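Long-range contact in copper homeostasis protein CutC (Streptococcus agalactiae, PDB 2BDQ), which probably takes part in copper homeostasis in the cytoplasm and may bind copper ions: residues Arg4-Glu9 with Ala20-Val25. Numbering follows the deposited sequence.
Sequences REFCAE and AIISRV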
loop_
_atom_site.group_PDB
_atom_site.type_symbol
_atom_site.label_atom_id
_atom_site.label_comp_id
_atom_site.label_asym_id
_atom_site.label_seq_id
_atom_site.Cartn_x
_atom_site.Cartn_y
_atom_site.Cartn_z
ATOM N N ARG A 4 -21.397 5.520 -11.004
ATOM C CA ARG A 4 -20.014 5.984 -10.932
ATOM C C ARG A 4 -19.235 5.410 -9.754
ATOM O O ARG A 4 -19.712 5.416 -8.620
ATOM C CB ARG A 4 -19.959 7.512 -10.874
ATOM C CG ARG A 4 -20.147 8.179 -12.231
ATOM C CD ARG A 4 -19.915 9.689 -12.153
ATOM N NE ARG A 4 -21.085 10.403 -11.652
ATOM C CZ ARG A 4 -21.154 11.727 -11.542
ATOM N NH1 ARG A 4 -22.259 12.297 -11.082
ATOM N NH2 ARG A 4 -20.112 12.484 -11.889
ATOM N N GLU A 5 -18.033 4.916 -10.038
ATOM C CA GLU A 5 -17.156 4.331 -9.025
ATOM C C GLU A 5 -15.888 5.158 -8.845
ATOM O O GLU A 5 -15.142 5.401 -9.795
ATOM C CB GLU A 5 -16.775 2.905 -9.428
ATOM C CG GLU A 5 -15.729 2.247 -8.535
ATOM C CD GLU A 5 -15.426 0.809 -8.947
ATOM O OE1 GLU A 5 -16.352 -0.034 -8.877
ATOM O OE2 GLU A 5 -14.268 0.522 -9.343
ATOM N N PHE A 6 -15.641 5.589 -7.619
ATOM C CA PHE A 6 -14.453 6.368 -7.335
ATOM C C PHE A 6 -13.281 5.480 -6.895
ATOM O O PHE A 6 -13.427 4.639 -6.008
ATOM C CB PHE A 6 -14.771 7.404 -6.263
ATOM C CG PHE A 6 -13.577 8.172 -5.802
ATOM C CD1 PHE A 6 -13.102 8.027 -4.503
ATOM C CD2 PHE A 6 -12.914 9.032 -6.667
ATOM C CE1 PHE A 6 -11.975 8.730 -4.074
ATOM C CE2 PHE A 6 -11.788 9.739 -6.248
ATOM C CZ PHE A 6 -11.320 9.590 -4.949
ATOM N N CYS A 7 -12.130 5.673 -7.536
ATOM C CA CYS A 7 -10.915 4.919 -7.240
ATOM C C CYS A 7 -10.120 5.714 -6.201
ATOM O O CYS A 7 -9.597 6.789 -6.495
ATOM C CB CYS A 7 -10.090 4.742 -8.523
ATOM S SG CYS A 7 -8.558 3.765 -8.348
ATOM N N ALA A 8 -10.028 5.178 -4.989
ATOM C CA ALA A 8 -9.339 5.853 -3.901
ATOM C C ALA A 8 -8.066 5.169 -3.435
ATOM O O ALA A 8 -7.859 3.983 -3.666
ATOM C CB ALA A 8 -10.299 6.003 -2.706
ATOM N N GLU A 9 -7.205 5.941 -2.792
ATOM C CA GLU A 9 -5.985 5.404 -2.213
ATOM C C GLU A 9 -6.188 5.744 -0.748
ATOM O O GLU A 9 -6.122 6.920 -0.365
ATOM C CB GLU A 9 -4.734 6.105 -2.754
ATOM C CG GLU A 9 -3.452 5.611 -2.088
ATOM C CD GLU A 9 -2.201 6.268 -2.628
ATOM O OE1 GLU A 9 -1.909 6.094 -3.833
ATOM O OE2 GLU A 9 -1.503 6.958 -1.850
ATOM N N ALA A 20 -25.140 10.413 -3.538
ATOM C CA ALA A 20 -26.012 10.988 -4.550
ATOM C C ALA A 20 -25.371 10.934 -5.935
ATOM O O ALA A 20 -26.078 10.893 -6.944
ATOM C CB ALA A 20 -26.357 12.427 -4.184
ATOM N N ILE A 21 -24.039 10.928 -5.977
ATOM C CA ILE A 21 -23.299 10.885 -7.236
ATOM C C ILE A 21 -22.354 9.686 -7.340
ATOM O O ILE A 21 -22.169 9.117 -8.419
ATOM C CB ILE A 21 -22.486 12.182 -7.445
ATOM C CG1 ILE A 21 -21.787 12.570 -6.147
ATOM C CG2 ILE A 21 -23.403 13.308 -7.925
ATOM C CD1 ILE A 21 -21.052 13.900 -6.216
ATOM N N ILE A 22 -21.749 9.306 -6.220
ATOM C CA ILE A 22 -20.841 8.167 -6.205
ATOM C C ILE A 22 -21.472 7.032 -5.418
ATOM O O ILE A 22 -21.729 7.162 -4.223
ATOM C CB ILE A 22 -19.489 8.550 -5.584
ATOM C CG1 ILE A 22 -18.772 9.531 -6.520
ATOM C CG2 ILE A 22 -18.652 7.296 -5.331
ATOM C CD1 ILE A 22 -17.435 10.014 -6.019
ATOM N N SER A 23 -21.732 5.916 -6.088
ATOM C CA SER A 23 -22.363 4.796 -5.409
ATOM C C SER A 23 -21.384 3.747 -4.894
ATOM O O SER A 23 -21.712 2.980 -3.994
ATOM C CB SER A 23 -23.405 4.138 -6.324
ATOM O OG SER A 23 -22.847 3.755 -7.572
ATOM N N ARG A 24 -20.174 3.732 -5.434
ATOM C CA ARG A 24 -19.203 2.742 -5.008
ATOM C C ARG A 24 -17.786 3.280 -5.103
ATOM O O ARG A 24 -17.498 4.189 -5.883
ATOM C CB ARG A 24 -19.353 1.503 -5.887
ATOM C CG ARG A 24 -18.696 0.246 -5.391
ATOM C CD ARG A 24 -19.174 -0.927 -6.236
ATOM N NE ARG A 24 -18.763 -0.777 -7.624
ATOM C CZ ARG A 24 -19.550 -0.980 -8.679
ATOM N NH1 ARG A 24 -20.814 -1.347 -8.526
ATOM N NH2 ARG A 24 -19.062 -0.809 -9.902
ATOM N N VAL A 25 -16.902 2.712 -4.298
ATOM C CA VAL A 25 -15.515 3.127 -4.311
ATOM C C VAL A 25 -14.632 1.895 -4.382
ATOM O O VAL A 25 -14.944 0.861 -3.787
ATOM C CB VAL A 25 -15.181 3.993 -3.056
ATOM C CG1 VAL A 25 -16.008 3.533 -1.894
ATOM C CG2 VAL A 25 -13.704 3.900 -2.715
HETATM O O HOH W 1 -22.996 6.578 -9.042
#
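Glu5 OE1, buried, is gripped twice by one guanidinium: Arg24 presents NE and NH2 side-on, with NE 2.8 Å and NH2 3.0 Å from Glu5 OE1. The salt bridge lies inside a TIM barrel, where strands 3-9 and 24-28 run parallel as its first two strands. OE1 sits in the guanidinium plane, but the carboxylate is turned 75° from it. NE uses the anti lone pair, away from OE2, whereas NH2 comes from above the carboxylate plane. Glu5 reaches across with an extended chain, CG anti to the backbone N (chi1 173°); Arg24 bends at chi3 (63°) to turn its edge toward the acid. The pairing suits a buried carboxylate, whose other oxygen, OE2, hydrogen-bonds to His205 ND1 on strand 203-206; the nearby positive charge would probably keep Glu5 ionised. Arg24 NH2 also hydrogen-bonds to Gln203 OE1.

Between the backbones, Phe6 N donates to Arg24 O at 2.9 Å, in the carbonyl plane. Earlier, Ser23 N meets Arg4 O at 3.3 Å, nearly along the C=O axis, and a water joins Arg4 N to Ile21 O.

On the face away from the salt bridge, apolar residues suit the layer between sheet and outer shell: Ile22 CD1 packs 3.7 Å from Phe6 CB, and the small, apolar Ala8 methyl suits this buried face, its CB 4.0 Å from Val25 CG2. At the N-terminal end of the strands the long Arg4 chain, bent at chi3, crosses Ile21 obliquely and hydrogen-bonds through NH2 to Ile209 O, while its NH1 rests 3.5 Å from Ile21 CG2.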